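Phospho-furanose lactonase (Mycoplasma synoviae, PDB 3OVG) hydrolyses 1,4-lactones, including D-xylono-1,4-lactone 5-phosphate and L-arabino-1,4-lactone 5-phosphate, using two zinc ions per subunit. Local coordinates at residues M194-A199 / E227-E232; K211-H216 / H268-L273; G276-L279 / N283-L286. One frame throughout, in Å; residues are numbered along the deposited sequence.

Interaction 1 (M194-A199 / E227-E232)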
# COMPACT_ATOMS: atom_id res chain seq x y z
N MSE A 194 13.95 -25.61 2.37
CA MSE A 194 14.67 -26.26 1.26
C MSE A 194 16.14 -26.50 1.54
O MSE A 194 16.94 -26.74 0.61
CB MSE A 194 14.55 -25.42 -0.01
CG MSE A 194 13.13 -25.00 -0.34
SE MSE A 194 11.98 -26.57 -0.63
CE MSE A 194 12.73 -27.24 -2.38
N ALA A 195 16.52 -26.47 2.81
CA ALA A 195 17.94 -26.57 3.16
C ALA A 195 18.51 -27.94 2.75
O ALA A 195 19.62 -28.04 2.23
CB ALA A 195 18.14 -26.32 4.62
N LEU A 196 17.73 -28.99 2.99
CA LEU A 196 18.14 -30.35 2.64
C LEU A 196 18.43 -30.39 1.13
O LEU A 196 19.42 -30.96 0.67
CB LEU A 196 17.00 -31.32 2.97
CG LEU A 196 17.24 -32.79 2.64
CD1 LEU A 196 18.52 -33.30 3.36
CD2 LEU A 196 16.03 -33.62 3.01
N GLU A 197 17.55 -29.78 0.36
CA GLU A 197 17.60 -29.88 -1.07
C GLU A 197 18.76 -29.03 -1.64
O GLU A 197 19.45 -29.47 -2.54
CB GLU A 197 16.24 -29.50 -1.67
CG GLU A 197 15.14 -30.58 -1.43
CD GLU A 197 14.65 -30.59 0.01
OE1 GLU A 197 14.66 -29.53 0.65
OE2 GLU A 197 14.26 -31.65 0.51
N VAL A 198 18.98 -27.84 -1.09
CA VAL A 198 20.17 -27.07 -1.43
C VAL A 198 21.44 -27.93 -1.24
O VAL A 198 22.26 -28.07 -2.18
CB VAL A 198 20.26 -25.82 -0.59
CG1 VAL A 198 21.71 -25.29 -0.61
CG2 VAL A 198 19.25 -24.81 -1.12
N ALA A 199 21.55 -28.55 -0.08
CA ALA A 199 22.65 -29.49 0.23
C ALA A 199 22.82 -30.57 -0.82
O ALA A 199 23.90 -30.73 -1.40
CB ALA A 199 22.50 -30.12 1.67
N GLU A 227 19.06 -31.99 12.26
CA GLU A 227 19.79 -33.21 12.43
C GLU A 227 19.82 -34.02 11.13
O GLU A 227 20.87 -34.55 10.74
CB GLU A 227 19.16 -34.00 13.60
CG GLU A 227 19.73 -35.37 13.74
CD GLU A 227 19.08 -36.11 14.92
OE1 GLU A 227 17.90 -35.80 15.24
OE2 GLU A 227 19.75 -36.98 15.49
N LYS A 228 18.66 -34.08 10.46
CA LYS A 228 18.50 -34.78 9.19
C LYS A 228 19.46 -34.22 8.14
O LYS A 228 20.12 -34.98 7.40
CB LYS A 228 17.06 -34.64 8.67
CG LYS A 228 16.76 -35.46 7.37
CD LYS A 228 15.33 -35.19 6.86
CE LYS A 228 14.89 -36.10 5.70
NZ LYS A 228 15.09 -37.56 6.01
N VAL A 229 19.50 -32.90 8.05
CA VAL A 229 20.31 -32.24 7.02
C VAL A 229 21.78 -32.56 7.24
O VAL A 229 22.47 -33.01 6.34
CB VAL A 229 20.14 -30.72 7.03
CG1 VAL A 229 21.14 -30.08 6.08
CG2 VAL A 229 18.70 -30.37 6.64
N ILE A 230 22.25 -32.33 8.46
CA ILE A 230 23.63 -32.62 8.79
C ILE A 230 24.00 -34.09 8.53
O ILE A 230 25.00 -34.37 7.85
CB ILE A 230 23.97 -32.20 10.24
CG1 ILE A 230 23.92 -30.66 10.34
CG2 ILE A 230 25.33 -32.74 10.64
CD1 ILE A 230 23.82 -30.11 11.74
N LYS A 231 23.18 -34.99 9.06
CA LYS A 231 23.47 -36.41 8.97
C LYS A 231 23.35 -36.98 7.56
O LYS A 231 24.13 -37.85 7.20
CB LYS A 231 22.57 -37.20 9.92
CG LYS A 231 23.12 -37.26 11.33
CD LYS A 231 22.08 -37.78 12.30
CE LYS A 231 22.75 -38.10 13.64
NZ LYS A 231 21.79 -38.75 14.60
N GLU A 232 22.42 -36.48 6.74
CA GLU A 232 22.28 -37.00 5.38
C GLU A 232 23.27 -36.39 4.40
O GLU A 232 23.58 -36.99 3.36
CB GLU A 232 20.83 -36.84 4.86
CG GLU A 232 19.81 -37.66 5.71
CD GLU A 232 18.41 -37.74 5.07
OE1 GLU A 232 18.22 -37.20 3.95
OE2 GLU A 232 17.50 -38.36 5.70
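L196, in the first turn of helix 195-205, packs on V229 of helix 223-233; the two short helical segments run nearly parallel (13°), their axes 9.7 Å apart. Just before it, A195 points its CB at the neighbouring helix but stands 4.6 Å from V229 CG2. L196 makes the direct contacts. Its CG lies anti to the backbone N (chi1 179°), which carries the forked end out into the groove between the helices. Each part of the side chain then has its own partner: CB lies 4.2 Å from V229 CG2, CD2 meets the methylene CE of K228 at 3.8 Å, and CD1 comes within 4.0 Å of E232 OE1. The leucine thus packs beside a salt bridge, K228 NZ to E232 OE2 (2.6 Å), that links two residues one turn apart on helix 223-233. R301 of the second subunit packs on both L196 and K228. One turn on, A199 turns its CB toward the other methyl of V229, CG1, at 4.6 Å. No hydrogen bond joins the segments. The inner side of helix 195-205 rests on I214 of strand 212-215, which lies between the two helices in the chain.

Interaction 2 (K211-H216 / H268-L273). With ZN (zinc ion), chain H.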
# COMPACT_ATOMS: atom_id res chain seq x y z
N LYS A 211 32.85 -27.98 2.25
CA LYS A 211 33.02 -26.56 1.88
C LYS A 211 31.71 -25.76 1.97
O LYS A 211 31.67 -24.54 1.65
CB LYS A 211 33.54 -26.44 0.45
CG LYS A 211 34.92 -26.98 0.18
CD LYS A 211 36.01 -26.20 0.94
CE LYS A 211 36.29 -26.83 2.33
NZ LYS A 211 37.66 -26.52 2.79
N ILE A 212 30.64 -26.43 2.40
CA ILE A 212 29.30 -25.88 2.30
C ILE A 212 28.74 -25.44 3.64
O ILE A 212 28.59 -26.26 4.56
CB ILE A 212 28.30 -26.91 1.71
CG1 ILE A 212 28.79 -27.44 0.35
CG2 ILE A 212 26.83 -26.34 1.70
CD1 ILE A 212 27.78 -28.39 -0.32
N GLN A 213 28.40 -24.17 3.73
CA GLN A 213 27.53 -23.70 4.81
C GLN A 213 26.14 -23.33 4.31
O GLN A 213 25.96 -22.76 3.19
CB GLN A 213 28.13 -22.46 5.46
CG GLN A 213 29.30 -22.73 6.38
CD GLN A 213 29.93 -21.43 6.85
OE1 GLN A 213 30.73 -20.83 6.12
NE2 GLN A 213 29.58 -20.99 8.07
N ILE A 214 25.14 -23.65 5.14
CA ILE A 214 23.78 -23.24 4.84
C ILE A 214 23.25 -22.31 5.94
O ILE A 214 23.17 -22.70 7.10
CB ILE A 214 22.84 -24.44 4.64
CG1 ILE A 214 23.35 -25.33 3.50
CG2 ILE A 214 21.43 -23.93 4.29
CD1 ILE A 214 22.36 -26.43 3.13
N SER A 215 22.87 -21.09 5.56
CA SER A 215 22.48 -20.07 6.54
C SER A 215 20.97 -20.04 6.80
O SER A 215 20.18 -20.51 5.96
CB SER A 215 22.94 -18.67 6.07
OG SER A 215 24.16 -18.29 6.68
N HIS A 216 20.60 -19.44 7.94
CA HIS A 216 19.22 -19.14 8.36
C HIS A 216 18.32 -20.30 8.81
O HIS A 216 17.10 -20.14 8.91
CB HIS A 216 18.47 -18.30 7.34
CG HIS A 216 19.29 -17.20 6.77
ND1 HIS A 216 20.04 -16.35 7.56
CD2 HIS A 216 19.49 -16.80 5.50
CE1 HIS A 216 20.69 -15.50 6.79
NE2 HIS A 216 20.36 -15.74 5.53
N HIS A 268 29.42 -29.42 12.97
CA HIS A 268 28.62 -29.00 11.82
C HIS A 268 27.82 -27.73 12.04
O HIS A 268 26.81 -27.51 11.38
CB HIS A 268 27.72 -30.14 11.40
CG HIS A 268 28.49 -31.30 10.89
ND1 HIS A 268 28.74 -31.48 9.54
CD2 HIS A 268 29.15 -32.29 11.54
CE1 HIS A 268 29.49 -32.56 9.39
NE2 HIS A 268 29.75 -33.07 10.59
N ILE A 269 28.31 -26.87 12.92
CA ILE A 269 27.61 -25.68 13.33
C ILE A 269 28.54 -24.47 13.32
O ILE A 269 29.61 -24.49 13.95
CB ILE A 269 27.07 -25.85 14.76
CG1 ILE A 269 26.18 -27.08 14.84
CG2 ILE A 269 26.34 -24.57 15.23
CD1 ILE A 269 25.62 -27.33 16.25
N THR A 270 28.14 -23.40 12.65
CA THR A 270 28.86 -22.16 12.86
C THR A 270 27.86 -21.11 13.34
O THR A 270 26.64 -21.36 13.37
CB THR A 270 29.59 -21.68 11.58
OG1 THR A 270 28.65 -21.61 10.52
CG2 THR A 270 30.70 -22.67 11.21
N LEU A 271 28.36 -19.95 13.73
CA LEU A 271 27.52 -18.87 14.27
C LEU A 271 27.78 -17.58 13.48
O LEU A 271 28.78 -17.46 12.78
CB LEU A 271 27.81 -18.65 15.75
CG LEU A 271 27.08 -19.53 16.77
CD1 LEU A 271 27.44 -19.06 18.18
CD2 LEU A 271 25.58 -19.42 16.54
N SER A 272 26.88 -16.62 13.63
CA SER A 272 26.86 -15.38 12.87
C SER A 272 25.83 -14.47 13.51
O SER A 272 24.99 -14.93 14.28
CB SER A 272 26.47 -15.65 11.42
OG SER A 272 25.13 -16.11 11.33
N LEU A 273 25.90 -13.17 13.23
CA LEU A 273 24.86 -12.25 13.66
C LEU A 273 23.95 -11.87 12.45
O LEU A 273 22.77 -11.52 12.62
CB LEU A 273 25.48 -11.00 14.33
CG LEU A 273 25.77 -11.17 15.82
CD1 LEU A 273 24.74 -12.12 16.41
CD2 LEU A 273 27.15 -11.68 16.10
ZN ZN H . 20.51 -14.00 3.91
O HOH W 1 23.75 -16.97 8.97
O HOH W 2 20.59 -12.31 5.72
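Q213 and T270 face each other with CA atoms 8.3 Å apart on strands 212-215 and 269-271, which run parallel without sharing backbone bonds because strand 236-239 lies between them. Both belong to the TIM-type (beta/alpha)8 barrel of the phosphotriesterase family, and the contact lies on the inner side of the barrel wall, linking two strands that flank strand 236-239. It rests on one direct hydrogen bond. The side chain of Q213 leaves the backbone with CG anti to the carbonyl carbon (chi1 -76°) and stays extended to the amide, crossing the threonine at about a right angle. Its NE2 donates to T270 OG1 over 2.7 Å, with the acceptor close to the amide plane; the bond is bent, at an N-H...O angle of 131°. T270 directs its CB toward strand 212-215, and both side chains also touch C238 of the intervening strand.

Nearer the active site the link becomes indirect. Water 1 lies 2.7 Å from S215 OG and donates to S272 OG at 2.9 Å, bridging two serines that do not touch. S272 OG also bonds to the carbonyl of F239. The water thus links S272 to S215, a second-shell residue whose OG bonds to ND1 of H26, a ligand of the other zinc.

H216, directly after strand 212-215, belongs to the first shell. It shares its zinc with H188 and the carboxylated K155, and its ND1 is hydrogen-bonded to D240, which would fix the rotation of the ring. The CB of S215 lies 3.8 Å above one ring face, over its centre. At the far edge, H216 NE2 coordinates the zinc ion at 2.4 Å, and water 2 lies 2.5 Å from the same zinc.

Interaction 3 (G276-L279 / N283-L286). With PO4 (phosphate ion), chain I.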
# COMPACT_ATOMS: atom_id res chain seq x y z
N GLY A 276 22.32 -7.30 9.11
CA GLY A 276 22.18 -6.74 7.78
C GLY A 276 21.12 -5.66 7.66
O GLY A 276 20.70 -5.33 6.54
N ARG A 277 20.71 -5.10 8.80
CA ARG A 277 19.88 -3.91 8.84
C ARG A 277 20.59 -2.92 9.76
O ARG A 277 21.32 -3.31 10.67
CB ARG A 277 18.49 -4.21 9.40
CG ARG A 277 17.57 -4.95 8.45
CD ARG A 277 16.20 -5.21 9.07
NE ARG A 277 15.49 -3.95 9.28
CZ ARG A 277 14.18 -3.77 9.03
NH1 ARG A 277 13.45 -4.78 8.54
NH2 ARG A 277 13.62 -2.59 9.27
N ILE A 278 20.34 -1.63 9.55
CA ILE A 278 21.06 -0.60 10.27
C ILE A 278 20.91 -0.65 11.81
O ILE A 278 21.83 -0.27 12.54
CB ILE A 278 20.68 0.78 9.72
CG1 ILE A 278 21.78 1.83 9.95
CG2 ILE A 278 19.31 1.19 10.21
CD1 ILE A 278 21.66 3.04 8.94
N LEU A 279 19.77 -1.14 12.31
CA LEU A 279 19.55 -1.25 13.78
C LEU A 279 20.06 -2.55 14.41
O LEU A 279 19.79 -2.84 15.58
CB LEU A 279 18.09 -1.03 14.16
CG LEU A 279 17.52 0.35 13.77
CD1 LEU A 279 16.08 0.51 14.25
CD2 LEU A 279 18.40 1.46 14.35
N ASN A 283 26.91 0.53 16.97
CA ASN A 283 27.43 1.81 16.50
C ASN A 283 26.58 2.43 15.39
O ASN A 283 26.27 3.59 15.43
CB ASN A 283 28.93 1.70 16.17
CG ASN A 283 29.79 1.67 17.43
OD1 ASN A 283 30.02 2.72 18.05
ND2 ASN A 283 30.24 0.48 17.82
N TYR A 284 26.16 1.62 14.43
CA TYR A 284 25.10 2.06 13.51
C TYR A 284 23.83 2.56 14.23
O TYR A 284 23.24 3.60 13.85
CB TYR A 284 24.76 0.93 12.53
CG TYR A 284 25.50 0.95 11.20
CD1 TYR A 284 25.36 2.01 10.32
CD2 TYR A 284 26.31 -0.12 10.82
CE1 TYR A 284 26.00 2.03 9.08
CE2 TYR A 284 26.98 -0.12 9.59
CZ TYR A 284 26.80 0.96 8.72
OH TYR A 284 27.42 0.97 7.49
N GLY A 285 23.38 1.83 15.25
CA GLY A 285 22.25 2.31 16.05
C GLY A 285 22.47 3.74 16.56
O GLY A 285 21.60 4.61 16.48
N LEU A 286 23.65 4.01 17.08
CA LEU A 286 23.93 5.32 17.64
C LEU A 286 23.79 6.42 16.58
O LEU A 286 23.30 7.52 16.88
CB LEU A 286 25.33 5.33 18.24
CG LEU A 286 25.57 5.21 19.76
CD1 LEU A 286 24.41 4.69 20.58
CD2 LEU A 286 26.89 4.49 20.06
P PO4 I . 15.31 -9.15 8.89
O1 PO4 I . 16.61 -8.68 8.22
O2 PO4 I . 14.16 -8.13 8.66
O3 PO4 I . 14.93 -10.50 8.28
O4 PO4 I . 15.59 -9.36 10.37
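Y284 and G285 of the short helix 282-287 pack back against I278 and L279, folding the loop that follows the eighth strand of the TIM barrel onto the helix after it. Loops of this kind, at the C-terminal ends of the strands, build the active site in the barrel fold, and R277, I278 and L279 are substrate-binding residues here.

Y284 makes the main contact. Its CB points toward the loop and comes 3.2 Å from the carbonyl oxygen of I278. The ring is met obliquely by I278, whose CG1 lies anti to the backbone N (chi1 -154°) and approaches Y284 CD1 at 3.6 Å, the two side chains crossing at about a right angle. The terminal methyl of the isoleucine, CD1, stays near the same ring atom, 4.1 Å from Y284 CD1. Beyond this apolar contact the Y284 hydroxyl is tied to the backbone of F29 and N47, so the hydroxyl end of the ring is fixed by hydrogen bonds, while its CB end packs on the loop.

G285 offers bare backbone. Although the CB of L279 points away from the helix, its branch methyl CD2 swings back to lie 4.3 Å from G285 CA. No hydrogen bond joins the two segments.

R277, in the same loop, reaches toward a phosphate ion, probably taken up from the crystallisation liquor. K246, Y247 and Y280 hydrogen-bond this ion, a placement consistent with a site for the substrate's phosphate. R277, in a salt bridge with D42 and a cation-pi contact with F43, bends at chi3 (67°) and meets the phosphate only weakly, NH1 lying 3.4 Å from O2 with an N-H...O angle of 154°.

In the fold
The three contacts belong to different parts of one barrel. Interaction 2 is the buried one, a polar link between two barrel strands on their inner side that leads to the zinc site. Interaction 1 belongs to the outer layer: its helices flank strand 212-215 in the chain and touch interaction 2 directly, through I214 beneath A195, V198 and A199 and through H268 against I230. It is largely apolar, with a salt bridge within helix 223-233 at its edge. Interaction 3 continues from strand 269-271 but stands apart, its centre about 22 Å from that of interaction 2 and about 32 Å from that of interaction 1. Only partly buried, it combines local apolar packing with substrate-binding residues beside the phosphate.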